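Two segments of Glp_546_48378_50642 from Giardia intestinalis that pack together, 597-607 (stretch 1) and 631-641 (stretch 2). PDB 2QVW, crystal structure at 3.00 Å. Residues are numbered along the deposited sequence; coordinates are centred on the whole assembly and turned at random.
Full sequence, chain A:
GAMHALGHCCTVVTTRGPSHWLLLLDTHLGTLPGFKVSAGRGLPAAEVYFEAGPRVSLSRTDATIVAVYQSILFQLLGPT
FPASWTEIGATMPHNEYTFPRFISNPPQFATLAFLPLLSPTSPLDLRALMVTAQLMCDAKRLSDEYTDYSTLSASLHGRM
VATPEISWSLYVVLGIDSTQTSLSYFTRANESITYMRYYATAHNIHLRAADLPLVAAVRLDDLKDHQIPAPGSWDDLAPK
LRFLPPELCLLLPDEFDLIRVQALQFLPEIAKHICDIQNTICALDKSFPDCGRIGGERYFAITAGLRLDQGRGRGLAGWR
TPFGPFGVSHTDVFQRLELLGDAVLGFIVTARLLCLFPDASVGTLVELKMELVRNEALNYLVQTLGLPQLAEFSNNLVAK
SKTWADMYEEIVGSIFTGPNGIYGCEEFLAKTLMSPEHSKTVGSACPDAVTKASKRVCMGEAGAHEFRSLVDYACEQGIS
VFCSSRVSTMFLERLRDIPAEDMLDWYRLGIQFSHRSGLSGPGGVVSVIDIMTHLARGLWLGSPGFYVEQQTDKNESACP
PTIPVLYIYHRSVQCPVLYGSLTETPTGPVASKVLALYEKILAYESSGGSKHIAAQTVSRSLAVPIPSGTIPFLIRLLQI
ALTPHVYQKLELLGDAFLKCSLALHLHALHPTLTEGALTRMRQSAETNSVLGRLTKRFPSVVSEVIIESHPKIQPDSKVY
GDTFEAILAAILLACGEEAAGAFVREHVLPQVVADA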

# COMPACT_ATOMS: atom_id res chain seq x y z
N LEU A 597 30.77 -21.26 -7.75
CA LEU A 597 29.88 -22.41 -7.88
C LEU A 597 29.35 -22.47 -9.30
O LEU A 597 29.46 -23.49 -9.98
CB LEU A 597 28.68 -22.29 -6.92
CG LEU A 597 28.88 -22.16 -5.41
CD1 LEU A 597 27.52 -22.18 -4.74
CD2 LEU A 597 29.72 -23.29 -4.88
N TYR A 598 28.78 -21.36 -9.75
CA TYR A 598 28.23 -21.25 -11.09
C TYR A 598 29.08 -21.95 -12.15
O TYR A 598 28.58 -22.73 -12.96
CB TYR A 598 28.10 -19.79 -11.48
CG TYR A 598 27.54 -19.59 -12.87
CD1 TYR A 598 26.18 -19.75 -13.10
CD2 TYR A 598 28.36 -19.25 -13.93
CE1 TYR A 598 25.64 -19.55 -14.37
CE2 TYR A 598 27.84 -19.05 -15.21
CZ TYR A 598 26.48 -19.21 -15.42
OH TYR A 598 25.93 -19.03 -16.66
N GLU A 599 30.37 -21.64 -12.13
CA GLU A 599 31.32 -22.21 -13.08
C GLU A 599 31.60 -23.68 -12.80
O GLU A 599 31.56 -24.51 -13.71
CB GLU A 599 32.62 -21.42 -13.04
CG GLU A 599 32.42 -19.92 -13.14
CD GLU A 599 33.72 -19.15 -13.04
OE1 GLU A 599 34.52 -19.45 -12.13
OE2 GLU A 599 33.95 -18.24 -13.87
N LYS A 600 31.88 -23.99 -11.53
CA LYS A 600 32.16 -25.37 -11.15
C LYS A 600 31.03 -26.28 -11.59
O LYS A 600 31.25 -27.47 -11.82
CB LYS A 600 32.34 -25.47 -9.63
CG LYS A 600 33.54 -24.68 -9.11
CD LYS A 600 33.70 -24.81 -7.60
CE LYS A 600 34.81 -23.89 -7.10
NZ LYS A 600 34.87 -23.83 -5.61
N ILE A 601 29.84 -25.71 -11.73
CA ILE A 601 28.67 -26.46 -12.14
C ILE A 601 28.66 -26.59 -13.65
O ILE A 601 28.05 -27.50 -14.20
CB ILE A 601 27.35 -25.80 -11.66
CG1 ILE A 601 26.31 -26.87 -11.33
CG2 ILE A 601 26.79 -24.88 -12.74
CD1 ILE A 601 25.02 -26.32 -10.75
N LEU A 602 29.35 -25.68 -14.33
CA LEU A 602 29.45 -25.75 -15.78
C LEU A 602 30.65 -26.62 -16.07
O LEU A 602 30.73 -27.26 -17.12
CB LEU A 602 29.69 -24.37 -16.39
CG LEU A 602 28.46 -23.50 -16.61
CD1 LEU A 602 28.78 -22.47 -17.70
CD2 LEU A 602 27.29 -24.37 -17.05
N ALA A 603 31.57 -26.63 -15.12
CA ALA A 603 32.79 -27.41 -15.23
C ALA A 603 32.47 -28.87 -15.06
O ALA A 603 33.36 -29.71 -15.16
CB ALA A 603 33.79 -26.97 -14.18
N TYR A 604 31.21 -29.18 -14.78
CA TYR A 604 30.83 -30.58 -14.66
C TYR A 604 30.77 -31.12 -16.09
O TYR A 604 30.48 -30.38 -17.03
CB TYR A 604 29.48 -30.76 -13.97
CG TYR A 604 29.17 -32.23 -13.77
CD1 TYR A 604 29.72 -32.94 -12.70
CD2 TYR A 604 28.44 -32.95 -14.73
CE1 TYR A 604 29.56 -34.32 -12.59
CE2 TYR A 604 28.28 -34.33 -14.63
CZ TYR A 604 28.84 -35.01 -13.56
OH TYR A 604 28.71 -36.38 -13.47
N GLU A 605 31.03 -32.41 -16.24
CA GLU A 605 31.03 -33.06 -17.54
C GLU A 605 29.68 -33.69 -17.83
O GLU A 605 29.43 -34.83 -17.45
CB GLU A 605 32.11 -34.14 -17.56
CG GLU A 605 33.53 -33.64 -17.24
CD GLU A 605 33.62 -32.78 -15.98
OE1 GLU A 605 33.11 -33.20 -14.91
OE2 GLU A 605 34.20 -31.67 -16.06
N SER A 606 28.82 -32.95 -18.52
CA SER A 606 27.49 -33.44 -18.85
C SER A 606 27.56 -34.85 -19.42
O SER A 606 28.21 -35.09 -20.43
CB SER A 606 26.81 -32.52 -19.88
OG SER A 606 27.47 -32.57 -21.13
N SER A 607 26.90 -35.80 -18.75
CA SER A 607 26.90 -37.19 -19.19
C SER A 607 25.94 -37.39 -20.37
O SER A 607 25.62 -38.53 -20.72
CB SER A 607 26.50 -38.11 -18.04
OG SER A 607 25.18 -37.83 -17.62
N ILE A 631 21.18 -20.15 -21.10
CA ILE A 631 20.82 -21.51 -21.49
C ILE A 631 21.68 -22.64 -20.92
O ILE A 631 21.18 -23.53 -20.22
CB ILE A 631 20.82 -21.63 -23.02
CG1 ILE A 631 19.97 -20.51 -23.63
CG2 ILE A 631 20.24 -22.95 -23.44
CD1 ILE A 631 18.56 -20.49 -23.13
N PRO A 632 22.98 -22.63 -21.22
CA PRO A 632 23.84 -23.70 -20.72
C PRO A 632 23.64 -24.04 -19.24
O PRO A 632 23.54 -25.21 -18.89
CB PRO A 632 25.25 -23.16 -21.01
CG PRO A 632 25.06 -21.67 -20.95
CD PRO A 632 23.79 -21.51 -21.72
N PHE A 633 23.57 -23.02 -18.40
CA PHE A 633 23.39 -23.22 -16.97
C PHE A 633 22.01 -23.78 -16.65
O PHE A 633 21.85 -24.63 -15.76
CB PHE A 633 23.60 -21.90 -16.22
CG PHE A 633 23.42 -22.01 -14.73
CD1 PHE A 633 24.13 -22.94 -13.99
CD2 PHE A 633 22.54 -21.15 -14.07
CE1 PHE A 633 23.98 -23.02 -12.62
CE2 PHE A 633 22.38 -21.23 -12.68
CZ PHE A 633 23.10 -22.16 -11.96
N LEU A 634 21.02 -23.30 -17.39
CA LEU A 634 19.64 -23.74 -17.21
C LEU A 634 19.55 -25.24 -17.43
O LEU A 634 19.00 -25.98 -16.60
CB LEU A 634 18.73 -23.00 -18.19
CG LEU A 634 17.25 -23.40 -18.27
CD1 LEU A 634 16.68 -23.51 -16.87
CD2 LEU A 634 16.48 -22.37 -19.09
N ILE A 635 20.13 -25.69 -18.54
CA ILE A 635 20.14 -27.11 -18.91
C ILE A 635 20.69 -27.95 -17.77
O ILE A 635 20.14 -29.00 -17.43
CB ILE A 635 21.02 -27.36 -20.17
CG1 ILE A 635 20.80 -26.25 -21.21
CG2 ILE A 635 20.67 -28.73 -20.76
CD1 ILE A 635 19.38 -26.17 -21.74
N ARG A 636 21.78 -27.49 -17.18
CA ARG A 636 22.37 -28.21 -16.07
C ARG A 636 21.31 -28.38 -15.01
O ARG A 636 20.98 -29.51 -14.62
CB ARG A 636 23.53 -27.41 -15.49
CG ARG A 636 24.76 -27.31 -16.38
CD ARG A 636 25.49 -28.66 -16.50
NE ARG A 636 26.78 -28.49 -17.17
CZ ARG A 636 27.55 -29.50 -17.60
NH1 ARG A 636 27.16 -30.76 -17.42
NH2 ARG A 636 28.71 -29.24 -18.20
N LEU A 637 20.75 -27.25 -14.56
CA LEU A 637 19.72 -27.24 -13.53
C LEU A 637 18.50 -28.05 -13.89
O LEU A 637 17.67 -28.34 -13.04
CB LEU A 637 19.32 -25.80 -13.21
CG LEU A 637 20.46 -24.94 -12.64
CD1 LEU A 637 19.94 -23.55 -12.33
CD2 LEU A 637 21.05 -25.59 -11.38
N LEU A 638 18.38 -28.42 -15.15
CA LEU A 638 17.24 -29.23 -15.59
C LEU A 638 17.53 -30.72 -15.43
O LEU A 638 16.68 -31.47 -14.96
CB LEU A 638 16.89 -28.91 -17.05
CG LEU A 638 16.17 -27.57 -17.28
CD1 LEU A 638 15.95 -27.37 -18.77
CD2 LEU A 638 14.83 -27.57 -16.55
N GLN A 639 18.72 -31.15 -15.82
CA GLN A 639 19.08 -32.55 -15.69
C GLN A 639 18.90 -32.91 -14.23
O GLN A 639 18.34 -33.95 -13.89
CB GLN A 639 20.54 -32.80 -16.07
CG GLN A 639 20.93 -32.35 -17.45
CD GLN A 639 22.35 -32.75 -17.79
OE1 GLN A 639 22.69 -33.93 -17.77
NE2 GLN A 639 23.18 -31.77 -18.10
N ILE A 640 19.40 -32.03 -13.37
CA ILE A 640 19.34 -32.23 -11.94
C ILE A 640 17.89 -32.33 -11.49
O ILE A 640 17.57 -33.10 -10.59
CB ILE A 640 20.00 -31.07 -11.20
CG1 ILE A 640 21.19 -30.57 -12.02
CG2 ILE A 640 20.48 -31.54 -9.87
CD1 ILE A 640 21.85 -29.35 -11.42
N ALA A 641 17.02 -31.55 -12.12
CA ALA A 641 15.60 -31.58 -11.77
C ALA A 641 14.98 -32.90 -12.19
O ALA A 641 14.00 -33.37 -11.58
CB ALA A 641 14.86 -30.43 -12.46

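The most striking feature of this contact is a single arginine, Arg636, that reaches from the helix of stretch 2 to the backbone of residues 602 to 606, and lays its guanidinium among backbone atoms of stretch 1. Its chain leaves the helix toward stretch 1 with chi1 and chi2 both m, then extends with chi3 t, and no other residue has more of its surface covered by the opposite stretch. A weak hydrogen bond runs from Arg636 NH2 to Leu602 O, 3.0 Å long with an angle of 124°. Tyr604 O lies nearer still, 2.4 Å from Arg636 NH2, which is short for a nitrogen-oxygen contact.

The attraction is easy to understand. Backbone carbonyl oxygens carry partial negative charge, and a guanidinium, planar, charged and rich in N-H groups, suits a cluster of them. Not every close approach is a bond, however. Ile601 O stands 3.4 Å from Arg636 NE, but the angle is poor, and Ser606 N, 3.0 Å from Arg636 NH1, is a donor facing a donor. The loop wraps the group all the same: Tyr604 CB lies over one face of the guanidinium, while Ser606 N sits at its edge. Ser606 directs its CA-to-CB bond toward the helix, and Ser606 CB lies 3.0 Å from Arg636 NH1, a close contact that leaves little room.

The helices cross steeply, their axes 10.3 Å apart at the closest and at 72°, and side chains fill the space between. The contact is compact, burying 510 Å² in all. The nearest pair of CA atoms is Leu602 and Phe633, 6.7 Å apart. Within stretch 2, bonds such as Leu637 N to Phe633 O, at 3.1 Å, hold the helix that presents Phe633, Arg636 and Gln639 toward the other segment, at spacings of three residues, close to one turn.

Phe633 anchors the apolar part. It is buried, and with chi1 t its ring meets two residues of stretch 1. Tyr598 turns an edge toward one face of this ring, the centroids 4.7 Å apart and the planes at 56°; Tyr598 CE1 comes within 3.3 Å of Phe633 CG. Such a pairing sets the slightly positive hydrogens of one ring rim against the electron-rich face of another. At the edge of the Phe633 ring, Ile601 CG2 lies 3.4 Å from Phe633 CE1.

The branched side chain of Ile601 also extends farther along the second helix: Ile601 CD1 lies 4.1 Å from Leu637 CD2 and 4.4 Å from Ile640 CD1, a loose aliphatic contact needing no precise orientation. Leu602 joins the two kinds of chemistry. Leu602 CD2 rests 3.9 Å from Arg636 CG, packing against the methylene part of the arginine, while the Leu602 carbonyl accepts the weak bond from the charged end.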